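Local coordinates for UPF0255 protein frsA (PDB 4I4C), which is an FrsA-family protein of the alpha/beta-hydrolase clan and probably hydrolyses carboxylic esters, releasing an alcohol and a carboxylate, at residues A[27-32]-A[327-332]. Residues are numbered along the deposited sequence; the frame is centred on the assembly and turned at random.
Sequences TQYMPT and SVVDIY
With chi1 near -73°, Y29 holds CG anti to its carbonyl carbon, and the ring lies side by side with the V329 side chain, both pointing the same way. V329 answers with CG1 anti to its backbone N (chi1 -174°), which sets that methyl 3.6 Å from Y29 CE2. The CG2 branch of V329 sits over one ring face, offset toward the rim, and it also touches T27, CG2 to CG2 at 3.6 Å. A beta-branched valine suits this place because CG1 touches CD2 and CE2 of Y29, while CG2 reaches over the ring and to T27, and the residue keeps an extended backbone. I331 adds CG1, 4.0 Å from Y29 CE2, approaching the ring obliquely. Tyrosine fits as well: its ring packs on aliphatic carbons while its hydroxyl is hydrogen-bonded to D318.

The backbones pair in parallel around Y29 and V329. V329 N donates to Q28 O at 2.8 Å, and M30 N gives a straighter bond to V329 O at 3.0 Å (174° at the hydrogen). On the side of the pair that carries the V328 side chain, M30, its flexible chain bent at chi2 and chi3, lays SD 3.7 Å from V328 CG2.

Water bridges both ends: one joins Q28 N to S327 O, while another lies 2.7 Å from D330 OD1 and also binds T32 OG1. D330 is an N-cap, a natural role for aspartate, whose OD2 accepts from S333 N.

This short, weakly bonded parallel strand pair is separate from the main eight-stranded sheet and lies at the protein surface, tying an early part of the chain to one 295 residues later. Each strand leads through one N-cap residue, M30 or D330, into helix 31-44 or 331-337; Y29 and I331 both pack on L37 of the former, while Y29 and V329 rest against helix 314-323.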
ATOM      1  N   THR A  27       0.592   9.067  18.462  1.00 25.55           N
ATOM      2  CA  THR A  27      -0.840   9.281  18.400  1.00 24.43           C
ATOM      3  C   THR A  27      -1.381   9.511  19.794  1.00 18.95           C
ATOM      4  O   THR A  27      -1.069   8.760  20.723  1.00 21.99           O
ATOM      5  CB  THR A  27      -1.532   8.078  17.754  1.00 16.92           C
ATOM      6  OG1 THR A  27      -0.909   7.804  16.491  1.00 20.65           O
ATOM      7  CG2 THR A  27      -3.021   8.342  17.541  1.00 15.55           C
ATOM      8  N   GLN A  28      -2.188  10.558  19.931  1.00 19.80           N
ATOM      9  CA  GLN A  28      -2.792  10.909  21.211  1.00 23.03           C
ATOM     10  C   GLN A  28      -4.153  10.242  21.332  1.00 25.73           C
ATOM     11  O   GLN A  28      -4.987  10.336  20.427  1.00 25.24           O
ATOM     12  CB  GLN A  28      -2.948  12.425  21.324  1.00 23.38           C
ATOM     13  CG  GLN A  28      -1.632  13.181  21.314  1.00 40.26           C
ATOM     14  CD  GLN A  28      -0.845  12.979  22.598  1.00 41.77           C
ATOM     15  OE1 GLN A  28      -1.162  13.567  23.634  1.00 46.37           O
ATOM     16  NE2 GLN A  28       0.175  12.129  22.539  1.00 29.51           N
ATOM     17  N   TYR A  29      -4.370   9.554  22.445  1.00 18.73           N
ATOM     18  CA  TYR A  29      -5.647   8.897  22.697  1.00 27.60           C
ATOM     19  C   TYR A  29      -6.294   9.467  23.952  1.00 26.28           C
ATOM     20  O   TYR A  29      -5.604   9.823  24.908  1.00 26.28           O
ATOM     21  CB  TYR A  29      -5.449   7.390  22.871  1.00 25.27           C
ATOM     22  CG  TYR A  29      -5.135   6.649  21.591  1.00 17.03           C
ATOM     23  CD1 TYR A  29      -3.823   6.520  21.132  1.00 16.77           C
ATOM     24  CD2 TYR A  29      -6.158   6.073  20.842  1.00 16.84           C
ATOM     25  CE1 TYR A  29      -3.543   5.827  19.948  1.00 23.43           C
ATOM     26  CE2 TYR A  29      -5.899   5.399  19.680  1.00 19.62           C
ATOM     27  CZ  TYR A  29      -4.596   5.268  19.233  1.00 23.69           C
ATOM     28  OH  TYR A  29      -4.377   4.586  18.056  1.00 17.41           O
ATOM     29  N   MET A  30      -7.618   9.535  23.955  1.00 22.69           N
ATOM     30  CA  MET A  30      -8.350   9.917  25.157  1.00 24.64           C
ATOM     31  C   MET A  30      -8.062   8.871  26.230  1.00 26.87           C
ATOM     32  O   MET A  30      -7.834   7.710  25.900  1.00 21.15           O
ATOM     33  CB  MET A  30      -9.847   9.972  24.865  1.00 22.96           C
ATOM     34  CG  MET A  30     -10.264  11.045  23.854  1.00 32.87           C
ATOM     35  SD  MET A  30      -9.816  12.727  24.345  1.00 47.00           S
ATOM     36  CE  MET A  30     -10.372  12.742  26.038  1.00 51.48           C
ATOM     37  N   PRO A  31      -8.051   9.283  27.511  1.00 28.80           N
ATOM     38  CA  PRO A  31      -7.721   8.345  28.593  1.00 31.16           C
ATOM     39  C   PRO A  31      -8.590   7.085  28.606  1.00 26.45           C
ATOM     40  O   PRO A  31      -8.054   6.015  28.890  1.00 22.69           O
ATOM     41  CB  PRO A  31      -7.931   9.188  29.858  1.00 32.21           C
ATOM     42  CG  PRO A  31      -7.589  10.599  29.397  1.00 32.20           C
ATOM     43  CD  PRO A  31      -8.219  10.660  28.016  1.00 33.84           C
ATOM     44  N   THR A  32      -9.879   7.190  28.282  1.00 27.60           N
ATOM     45  CA  THR A  32     -10.721   5.992  28.208  1.00 23.58           C
ATOM     46  C   THR A  32     -10.284   5.096  27.041  1.00 28.02           C
ATOM     47  O   THR A  32     -10.381   3.879  27.101  1.00 21.76           O
ATOM     48  CB  THR A  32     -12.217   6.325  28.092  1.00 31.11           C
ATOM     49  OG1 THR A  32     -12.423   7.229  26.997  1.00 34.40           O
ATOM     50  CG2 THR A  32     -12.714   6.959  29.389  1.00 26.32           C
ATOM     51  N   SER A 327      -6.635  14.542  15.610  1.00 33.91           N
ATOM     52  CA  SER A 327      -5.678  15.132  16.535  1.00 31.15           C
ATOM     53  C   SER A 327      -5.567  14.247  17.761  1.00 32.35           C
ATOM     54  O   SER A 327      -4.479  13.965  18.249  1.00 26.08           O
ATOM     55  CB  SER A 327      -6.135  16.532  16.953  1.00 35.55           C
ATOM     56  OG  SER A 327      -6.245  17.396  15.833  1.00 48.85           O
ATOM     57  N   VAL A 328      -6.713  13.801  18.249  1.00 28.82           N
ATOM     58  CA  VAL A 328      -6.750  12.951  19.416  1.00 24.64           C
ATOM     59  C   VAL A 328      -7.820  11.921  19.134  1.00 28.44           C
ATOM     60  O   VAL A 328      -8.823  12.220  18.490  1.00 37.43           O
ATOM     61  CB  VAL A 328      -7.027  13.765  20.714  1.00 36.18           C
ATOM     62  CG1 VAL A 328      -8.332  14.518  20.612  1.00 40.43           C
ATOM     63  CG2 VAL A 328      -6.999  12.869  21.960  1.00 29.76           C
ATOM     64  N   VAL A 329      -7.598  10.697  19.585  1.00 24.34           N
ATOM     65  CA  VAL A 329      -8.453   9.603  19.159  1.00 20.99           C
ATOM     66  C   VAL A 329      -9.383   9.096  20.233  1.00 26.34           C
ATOM     67  O   VAL A 329      -8.957   8.792  21.350  1.00 28.17           O
ATOM     68  CB  VAL A 329      -7.625   8.398  18.667  1.00 25.75           C
ATOM     69  CG1 VAL A 329      -8.542   7.318  18.077  1.00 25.43           C
ATOM     70  CG2 VAL A 329      -6.624   8.848  17.652  1.00 25.57           C
ATOM     71  N   ASP A 330     -10.657   9.006  19.877  1.00 26.79           N
ATOM     72  CA  ASP A 330     -11.603   8.189  20.610  1.00 25.65           C
ATOM     73  C   ASP A 330     -11.876   6.949  19.765  1.00 24.73           C
ATOM     74  O   ASP A 330     -12.420   7.051  18.678  1.00 23.01           O
ATOM     75  CB  ASP A 330     -12.903   8.957  20.859  1.00 23.58           C
ATOM     76  CG  ASP A 330     -13.849   8.193  21.743  1.00 29.50           C
ATOM     77  OD1 ASP A 330     -13.966   8.552  22.932  1.00 29.20           O
ATOM     78  OD2 ASP A 330     -14.458   7.219  21.249  1.00 26.04           O
ATOM     79  N   ILE A 331     -11.480   5.781  20.262  1.00 23.34           N
ATOM     80  CA  ILE A 331     -11.590   4.543  19.489  1.00 22.27           C
ATOM     81  C   ILE A 331     -13.034   4.154  19.183  1.00 23.60           C
ATOM     82  O   ILE A 331     -13.334   3.644  18.102  1.00 23.84           O
ATOM     83  CB  ILE A 331     -10.862   3.370  20.197  1.00 18.87           C
ATOM     84  CG1 ILE A 331      -9.407   3.771  20.499  1.00 17.40           C
ATOM     85  CG2 ILE A 331     -10.936   2.112  19.364  1.00 19.19           C
ATOM     86  CD1 ILE A 331      -8.561   2.682  21.154  1.00 16.91           C
ATOM     87  N   TYR A 332     -13.931   4.395  20.132  1.00 27.22           N
ATOM     88  CA  TYR A 332     -15.325   4.011  19.951  1.00 30.00           C
ATOM     89  C   TYR A 332     -15.930   4.827  18.816  1.00 30.77           C
ATOM     90  O   TYR A 332     -16.647   4.299  17.974  1.00 31.08           O
ATOM     91  CB  TYR A 332     -16.120   4.210  21.244  1.00 32.86           C
ATOM     92  CG  TYR A 332     -15.469   3.567  22.445  1.00 37.69           C
ATOM     93  CD1 TYR A 332     -15.605   2.206  22.693  1.00 31.04           C
ATOM     94  CD2 TYR A 332     -14.701   4.323  23.325  1.00 40.36           C
ATOM     95  CE1 TYR A 332     -15.000   1.615  23.790  1.00 36.56           C
ATOM     96  CE2 TYR A 332     -14.092   3.746  24.424  1.00 43.42           C
ATOM     97  CZ  TYR A 332     -14.243   2.391  24.654  1.00 43.93           C
ATOM     98  OH  TYR A 332     -13.631   1.826  25.755  1.00 47.57           O
TER
HETATM   99  O   HOH W   1      -2.843  12.122  17.353  1.00 33.44           O
HETATM  100  O   HOH W   2     -12.215   7.109  24.418  1.00 23.46           O